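Long-range contacts in type II secretion system protein C (Vibrio cholerae, PDB 2I4S), which probably takes part, as a periplasmic PDZ domain of an inner-membrane protein, in type II secretion of cholera toxin through the outer membrane: residues A[58-63]-A[91-96]; A[23-28]-A[39-44]. All coordinates share one frame; numbering follows the deposited sequence.

Interaction 1 of 2, residues A[58-63]-A[91-96]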
ATOM      1  N   GLY A  58      -3.047   4.661  10.878  1.00 16.04           N
ATOM      2  CA  GLY A  58      -3.999   5.741  10.596  1.00 15.77           C
ATOM      3  C   GLY A  58      -3.901   6.361   9.195  1.00 14.50           C
ATOM      4  O   GLY A  58      -4.767   7.140   8.818  1.00 13.52           O
ATOM      5  N   ASP A  59      -2.859   6.043   8.427  1.00 11.23           N
ATOM      6  CA  ASP A  59      -2.722   6.633   7.085  1.00 13.56           C
ATOM      7  C   ASP A  59      -3.896   6.189   6.208  1.00 13.89           C
ATOM      8  O   ASP A  59      -4.339   5.060   6.304  1.00 12.11           O
ATOM      9  CB  ASP A  59      -1.411   6.196   6.389  1.00  8.87           C
ATOM     10  CG  ASP A  59      -0.194   6.898   6.937  1.00 13.90           C
ATOM     11  OD1 ASP A  59      -0.334   7.901   7.698  1.00  9.67           O
ATOM     12  OD2 ASP A  59       0.918   6.438   6.602  1.00 16.35           O
HETATM   13  N   MSE A  60      -4.390   7.071   5.346  1.00 14.28           N
HETATM   14  CA  MSE A  60      -5.332   6.636   4.341  1.00 12.93           C
HETATM   15  C   MSE A  60      -4.748   6.809   2.934  1.00 13.60           C
HETATM   16  O   MSE A  60      -4.423   7.915   2.526  1.00 11.57           O
HETATM   17  CB  MSE A  60      -6.625   7.429   4.460  1.00 10.93           C
HETATM   18  CG  MSE A  60      -7.645   7.043   3.423  1.00 12.65           C
HETATM   19 SE   MSE A  60      -9.308   8.112   3.603  1.00 21.84          SE
HETATM   20  CE  MSE A  60      -8.643   9.885   2.962  1.00 12.77           C
ATOM     21  N   ALA A  61      -4.631   5.714   2.186  1.00 12.50           N
ATOM     22  CA  ALA A  61      -4.191   5.795   0.791  1.00 11.91           C
ATOM     23  C   ALA A  61      -5.275   6.442  -0.081  1.00 11.55           C
ATOM     24  O   ALA A  61      -6.446   6.050  -0.018  1.00  8.62           O
ATOM     25  CB  ALA A  61      -3.844   4.407   0.268  1.00 10.76           C
ATOM     26  N   VAL A  62      -4.888   7.439  -0.876  1.00  9.82           N
ATOM     27  CA  VAL A  62      -5.806   8.058  -1.854  1.00 11.47           C
ATOM     28  C   VAL A  62      -5.404   7.870  -3.341  1.00 12.64           C
ATOM     29  O   VAL A  62      -6.242   8.033  -4.241  1.00 10.66           O
ATOM     30  CB  VAL A  62      -6.087   9.559  -1.536  1.00 14.59           C
ATOM     31  CG1 VAL A  62      -6.636   9.724  -0.100  1.00 10.35           C
ATOM     32  CG2 VAL A  62      -4.832  10.411  -1.729  1.00 10.59           C
ATOM     33  N   ALA A  63      -4.143   7.497  -3.582  1.00 11.56           N
ATOM     34  CA  ALA A  63      -3.645   7.171  -4.921  1.00 14.92           C
ATOM     35  C   ALA A  63      -2.633   6.055  -4.799  1.00 12.65           C
ATOM     36  O   ALA A  63      -1.852   6.038  -3.852  1.00 10.29           O
ATOM     37  CB  ALA A  63      -2.982   8.394  -5.588  1.00 14.38           C
ATOM     38  N   THR A  91       0.198   7.618  -2.371  1.00 12.72           N
ATOM     39  CA  THR A  91      -0.086   8.903  -1.742  1.00  8.80           C
ATOM     40  C   THR A  91      -1.058   8.629  -0.619  1.00 11.66           C
ATOM     41  O   THR A  91      -2.102   7.997  -0.833  1.00  9.32           O
ATOM     42  CB  THR A  91      -0.698   9.926  -2.719  1.00 12.03           C
ATOM     43  OG1 THR A  91       0.245  10.193  -3.764  1.00 15.25           O
ATOM     44  CG2 THR A  91      -1.014  11.229  -1.985  1.00 14.40           C
ATOM     45  N   VAL A  92      -0.678   9.038   0.593  1.00 11.44           N
ATOM     46  CA  VAL A  92      -1.484   8.827   1.776  1.00  8.69           C
ATOM     47  C   VAL A  92      -1.810  10.151   2.442  1.00 10.19           C
ATOM     48  O   VAL A  92      -1.038  11.104   2.375  1.00 11.18           O
ATOM     49  CB  VAL A  92      -0.807   7.874   2.826  1.00 10.66           C
ATOM     50  CG1 VAL A  92      -0.554   6.485   2.213  1.00 12.10           C
ATOM     51  CG2 VAL A  92       0.475   8.496   3.363  1.00 13.75           C
ATOM     52  N   GLU A  93      -2.971  10.211   3.078  1.00 11.31           N
ATOM     53  CA  GLU A  93      -3.322  11.371   3.904  1.00 14.17           C
ATOM     54  C   GLU A  93      -3.107  10.957   5.346  1.00 13.38           C
ATOM     55  O   GLU A  93      -3.625   9.921   5.785  1.00 12.11           O
ATOM     56  CB  GLU A  93      -4.767  11.767   3.668  1.00 14.91           C
ATOM     57  CG  GLU A  93      -5.117  11.762   2.188  1.00 26.12           C
ATOM     58  CD  GLU A  93      -6.212  12.743   1.800  1.00 22.82           C
ATOM     59  OE1 GLU A  93      -7.189  12.871   2.553  1.00 27.35           O
ATOM     60  OE2 GLU A  93      -6.081  13.386   0.734  1.00 30.70           O
ATOM     61  N   ARG A  94      -2.347  11.775   6.060  1.00 10.75           N
ATOM     62  CA  ARG A  94      -1.888  11.490   7.412  1.00  9.78           C
ATOM     63  C   ARG A  94      -2.252  12.696   8.222  1.00 13.20           C
ATOM     64  O   ARG A  94      -1.684  13.767   8.036  1.00 13.04           O
ATOM     65  CB  ARG A  94      -0.367  11.316   7.413  1.00 10.44           C
ATOM     66  CG  ARG A  94       0.239  10.955   8.733  1.00 14.55           C
ATOM     67  CD  ARG A  94       1.749  10.733   8.542  1.00 13.73           C
ATOM     68  NE  ARG A  94       1.968   9.534   7.731  1.00 13.25           N
ATOM     69  CZ  ARG A  94       3.065   9.278   7.041  1.00 15.39           C
ATOM     70  NH1 ARG A  94       4.062  10.156   7.040  1.00 18.39           N
ATOM     71  NH2 ARG A  94       3.176   8.139   6.357  1.00 11.64           N
ATOM     72  N   ASP A  95      -3.213  12.529   9.115  1.00 17.10           N
ATOM     73  CA  ASP A  95      -3.696  13.648   9.902  1.00 20.56           C
ATOM     74  C   ASP A  95      -3.921  14.892   9.057  1.00 19.61           C
ATOM     75  O   ASP A  95      -3.562  15.991   9.451  1.00 18.10           O
ATOM     76  CB  ASP A  95      -2.763  13.899  11.077  1.00 21.38           C
ATOM     77  CG  ASP A  95      -2.854  12.790  12.096  1.00 31.16           C
ATOM     78  OD1 ASP A  95      -3.696  11.877  11.878  1.00 30.93           O
ATOM     79  OD2 ASP A  95      -2.104  12.811  13.094  1.00 36.19           O
ATOM     80  N   GLY A  96      -4.538  14.690   7.892  1.00 13.39           N
ATOM     81  CA  GLY A  96      -4.929  15.789   7.007  1.00 16.49           C
ATOM     82  C   GLY A  96      -3.828  16.346   6.112  1.00 12.51           C
ATOM     83  O   GLY A  96      -4.023  17.367   5.453  1.00 17.78           O
TER
HETATM   84  O   HOH W   1      -4.377   9.672   9.781  1.00 24.25           O
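Arg94 meets Asp59 side-on, NE reaching OD1 at 2.8 Å and NH2 reaching OD2 at 2.8 Å. Both oxygens lie close to the guanidinium plane and are approached from their syn side, with the two flat groups turned 25° apart. The arginine chain runs out straight and bends at chi3 (-68°), which swings the guanidinium edge round to face the carboxylate. OD2 also takes the backbone N-H of Gln56, so the aspartate ties the loop before its strand to the salt bridge.

Beyond this pair, Met60, a selenomethionine, lies alongside Glu93 and points the same way, its CE 3.3 Å from Glu93 OE1. Val62 comes across Glu93 at about a right angle, its CG1 3.4 Å from Glu93 CG; the glutamate's OE2 is held by Gln98. The backbones pair antiparallel through Met60 with Glu93 and Ala61 with Val92, then slip by one residue: Thr91 O accepts Val62 N at 2.8 Å and, weakly, Ala63 N, a classic beta bulge. Here strand 60-64 lies between strands 35-43 and 87-94, with Ala61 against Val41 on one neighbour and Val92 touching Leu55 of the loop that follows helix 48-53, while strand 97-104 flanks strand 87-94 beyond.

Interaction 2 of 2, residues A[23-28]-A[39-44]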
ATOM      1  N   GLN A  23      -0.235  -9.191   1.722  1.00 13.85           N
ATOM      2  CA  GLN A  23      -0.087  -9.869   3.022  1.00 14.83           C
ATOM      3  C   GLN A  23       0.482  -8.908   4.087  1.00 14.67           C
ATOM      4  O   GLN A  23       0.258  -9.109   5.291  1.00 16.67           O
ATOM      5  CB  GLN A  23       0.836 -11.093   2.939  1.00 15.86           C
ATOM      6  CG  GLN A  23       0.594 -12.096   1.799  1.00 19.71           C
ATOM      7  CD  GLN A  23       1.451 -13.363   1.952  1.00 21.23           C
ATOM      8  OE1 GLN A  23       1.473 -13.987   3.021  1.00 30.77           O
ATOM      9  NE2 GLN A  23       2.149 -13.745   0.888  1.00 23.07           N
ATOM     10  N   TYR A  24       1.204  -7.878   3.629  1.00 11.81           N
ATOM     11  CA  TYR A  24       1.983  -6.948   4.472  1.00 13.13           C
ATOM     12  C   TYR A  24       1.373  -5.575   4.657  1.00 13.30           C
ATOM     13  O   TYR A  24       1.664  -4.887   5.649  1.00 13.66           O
ATOM     14  CB  TYR A  24       3.367  -6.728   3.873  1.00 12.32           C
ATOM     15  CG  TYR A  24       4.195  -7.986   3.911  1.00 16.64           C
ATOM     16  CD1 TYR A  24       4.854  -8.371   5.082  1.00 17.19           C
ATOM     17  CD2 TYR A  24       4.271  -8.816   2.798  1.00 16.31           C
ATOM     18  CE1 TYR A  24       5.581  -9.553   5.133  1.00 21.39           C
ATOM     19  CE2 TYR A  24       5.003 -10.002   2.837  1.00 17.98           C
ATOM     20  CZ  TYR A  24       5.640 -10.358   4.009  1.00 14.57           C
ATOM     21  OH  TYR A  24       6.356 -11.514   4.016  1.00 22.38           O
ATOM     22  N   VAL A  25       0.607  -5.156   3.654  1.00 12.68           N
ATOM     23  CA  VAL A  25      -0.044  -3.847   3.614  1.00 13.96           C
ATOM     24  C   VAL A  25      -1.532  -4.093   3.362  1.00 14.76           C
ATOM     25  O   VAL A  25      -1.944  -4.484   2.255  1.00 16.20           O
ATOM     26  CB  VAL A  25       0.548  -2.927   2.511  1.00 12.15           C
ATOM     27  CG1 VAL A  25      -0.212  -1.589   2.446  1.00 15.78           C
ATOM     28  CG2 VAL A  25       2.031  -2.692   2.750  1.00 13.01           C
ATOM     29  N   ARG A  26      -2.332  -3.850   4.392  1.00 13.35           N
ATOM     30  CA  ARG A  26      -3.738  -4.140   4.385  1.00 13.63           C
ATOM     31  C   ARG A  26      -4.514  -2.866   4.118  1.00 14.63           C
ATOM     32  O   ARG A  26      -4.163  -1.801   4.643  1.00 16.12           O
ATOM     33  CB  ARG A  26      -4.137  -4.749   5.744  1.00 19.22           C
ATOM     34  CG  ARG A  26      -3.337  -5.989   6.110  1.00 18.77           C
ATOM     35  CD  ARG A  26      -3.506  -7.119   5.089  1.00 22.38           C
ATOM     36  NE  ARG A  26      -2.666  -8.286   5.400  1.00 22.24           N
ATOM     37  CZ  ARG A  26      -2.979  -9.239   6.277  1.00 26.51           C
ATOM     38  NH1 ARG A  26      -4.126  -9.183   6.957  1.00 22.24           N
ATOM     39  NH2 ARG A  26      -2.134 -10.256   6.482  1.00 28.23           N
ATOM     40  N   LEU A  27      -5.526  -2.950   3.255  1.00 13.04           N
ATOM     41  CA  LEU A  27      -6.292  -1.762   2.868  1.00 14.79           C
ATOM     42  C   LEU A  27      -7.746  -2.008   3.206  1.00 16.31           C
ATOM     43  O   LEU A  27      -8.277  -3.070   2.921  1.00 20.32           O
ATOM     44  CB  LEU A  27      -6.182  -1.439   1.372  1.00 14.73           C
ATOM     45  CG  LEU A  27      -4.817  -1.328   0.695  1.00 13.63           C
ATOM     46  CD1 LEU A  27      -4.998  -1.351  -0.804  1.00 22.85           C
ATOM     47  CD2 LEU A  27      -4.045  -0.110   1.167  1.00 23.10           C
ATOM     48  N   SER A  28      -8.377  -1.006   3.797  1.00 13.91           N
ATOM     49  CA  SER A  28      -9.747  -1.101   4.270  1.00 13.60           C
ATOM     50  C   SER A  28     -10.474   0.196   3.904  1.00 14.73           C
ATOM     51  O   SER A  28     -10.056   1.307   4.290  1.00 12.84           O
ATOM     52  CB  SER A  28      -9.727  -1.290   5.788  1.00 12.43           C
ATOM     53  OG  SER A  28     -11.036  -1.475   6.284  1.00 24.09           O
ATOM     54  N   TYR A  39      -8.522   4.252   1.253  1.00 12.74           N
ATOM     55  CA  TYR A  39      -8.327   3.037   2.021  1.00  9.87           C
ATOM     56  C   TYR A  39      -7.396   3.257   3.210  1.00  5.29           C
ATOM     57  O   TYR A  39      -6.257   3.701   3.055  1.00 11.00           O
ATOM     58  CB  TYR A  39      -7.840   1.914   1.089  1.00  9.19           C
ATOM     59  CG  TYR A  39      -8.903   1.580   0.084  1.00  4.44           C
ATOM     60  CD1 TYR A  39      -9.765   0.501   0.280  1.00 10.46           C
ATOM     61  CD2 TYR A  39      -9.108   2.401  -1.026  1.00  9.94           C
ATOM     62  CE1 TYR A  39     -10.758   0.210  -0.629  1.00 14.57           C
ATOM     63  CE2 TYR A  39     -10.102   2.135  -1.931  1.00 11.97           C
ATOM     64  CZ  TYR A  39     -10.924   1.030  -1.736  1.00 14.41           C
ATOM     65  OH  TYR A  39     -11.928   0.763  -2.636  1.00 11.76           O
ATOM     66  N   ARG A  40      -7.897   2.995   4.399  1.00  7.92           N
ATOM     67  CA  ARG A  40      -7.057   3.019   5.616  1.00 10.16           C
ATOM     68  C   ARG A  40      -6.039   1.910   5.454  1.00 10.99           C
ATOM     69  O   ARG A  40      -6.393   0.791   5.080  1.00 10.52           O
ATOM     70  CB  ARG A  40      -7.933   2.816   6.868  1.00  8.83           C
ATOM     71  CG  ARG A  40      -7.200   2.901   8.205  1.00 14.18           C
ATOM     72  CD  ARG A  40      -6.991   4.358   8.630  1.00 13.95           C
ATOM     73  NE  ARG A  40      -8.266   5.060   8.691  1.00 12.76           N
ATOM     74  CZ  ARG A  40      -8.452   6.322   8.329  1.00 12.92           C
ATOM     75  NH1 ARG A  40      -9.665   6.841   8.399  1.00 11.71           N
ATOM     76  NH2 ARG A  40      -7.437   7.059   7.872  1.00 11.39           N
ATOM     77  N   VAL A  41      -4.766   2.236   5.653  1.00  8.96           N
ATOM     78  CA  VAL A  41      -3.674   1.289   5.483  1.00 12.00           C
ATOM     79  C   VAL A  41      -3.198   0.820   6.849  1.00 13.50           C
ATOM     80  O   VAL A  41      -2.967   1.641   7.740  1.00 15.94           O
ATOM     81  CB  VAL A  41      -2.493   1.976   4.776  1.00 16.60           C
ATOM     82  CG1 VAL A  41      -1.317   1.042   4.676  1.00 22.41           C
ATOM     83  CG2 VAL A  41      -2.932   2.456   3.373  1.00 15.77           C
ATOM     84  N   SER A  42      -3.038  -0.492   7.012  1.00 13.88           N
ATOM     85  CA  SER A  42      -2.530  -1.052   8.276  1.00 14.97           C
ATOM     86  C   SER A  42      -1.540  -2.188   8.009  1.00 14.39           C
ATOM     87  O   SER A  42      -1.586  -2.807   6.952  1.00 16.52           O
ATOM     88  CB  SER A  42      -3.687  -1.536   9.155  1.00 10.58           C
ATOM     89  OG  SER A  42      -4.409  -2.562   8.499  1.00 15.85           O
ATOM     90  N   PRO A  43      -0.646  -2.470   8.970  1.00 16.30           N
ATOM     91  CA  PRO A  43       0.333  -3.547   8.773  1.00 15.86           C
ATOM     92  C   PRO A  43      -0.310  -4.923   8.815  1.00 16.95           C
ATOM     93  O   PRO A  43      -1.292  -5.129   9.511  1.00 17.10           O
ATOM     94  CB  PRO A  43       1.321  -3.367   9.947  1.00 17.61           C
ATOM     95  CG  PRO A  43       0.603  -2.565  10.959  1.00 17.03           C
ATOM     96  CD  PRO A  43      -0.513  -1.809  10.285  1.00 12.71           C
ATOM     97  N   GLY A  44       0.238  -5.844   8.041  1.00 20.64           N
ATOM     98  CA  GLY A  44      -0.245  -7.208   8.009  1.00 27.32           C
ATOM     99  C   GLY A  44       0.753  -8.119   8.685  1.00 32.73           C
ATOM    100  O   GLY A  44       1.132  -7.894   9.835  1.00 39.00           O
TER
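Val41 sits between two side chains of the facing strand: its CG1 touches Val25 CG1 at 3.6 Å, and its CG2 touches Leu27 CD2 at 3.6 Å. Both its methyl branches are therefore used, one for each partner. With CG1 anti to the backbone N in both valines (chi1 177° in Val25, 176° in Val41), the two valine side chains cross at a slant, with these methyls touching, whereas Leu27 and Val41 run side by side in the same direction. Leu27 CB also packs on Tyr39 CB at 3.8 Å.

The other face carries Arg26 and Ser42. Arg26 CB lies 3.5 Å from Ser42 OG, and the arginine chain then folds back at chi2 (-60°), laying one guanidinium face over the CA of Gly44. Its NH2 bonds Gln23 O at 2.9 Å, with a weaker bond from NE to the same oxygen, so this carbonyl, in the short helical turn before the strand, helps hold the guanidinium in place. That oxygen also receives a CA-H contact from Gly44, which fits closely because it has no side chain.

Underneath, the backbones are joined by paired bonds between Arg26 and Ser42 and between Ser28 and Arg40; the shortest runs from Arg40 N to Ser28 O at 2.7 Å. Gly44 N adds one to Tyr24 O, approaching from above the carbonyl plane.

Further out, Phe50 and Ile53 of helix 48-53 pack on Val41 and Val25, while Met75 and Leu78 of helix 74-82 lie against Leu27. The hydroxyl of Tyr39 is held by Gln29. The whole is an antiparallel beta hairpin, strands 25-32 and 35-43, with its apolar face turned to two helices, as expected for the sheet-and-helix core of a PDZ domain.

How the interactions relate
Along the chain both segments of interaction 2 precede those of interaction 1, and their centres lie 12 Å apart in one antiparallel sheet. Strands 35-43 and 60-64 are neighbours there, so the hairpin of interaction 2 continues directly into the pairing of interaction 1. The two touch where Ala61 N lies 2.7 Å from Tyr39 O, a probable backbone hydrogen bond, and where Arg40 NH2 approaches Gly58 O. In sequence, helix 48-53 falls between the two interactions, and helix 74-82 between the two segments of interaction 1. Together with the pairing of strands 35-43 and 60-64, the two contacts run from strand 25-32 to strand 87-94 in one sheet, a local hairpin joined to a longer-range pairing in this periplasmic domain.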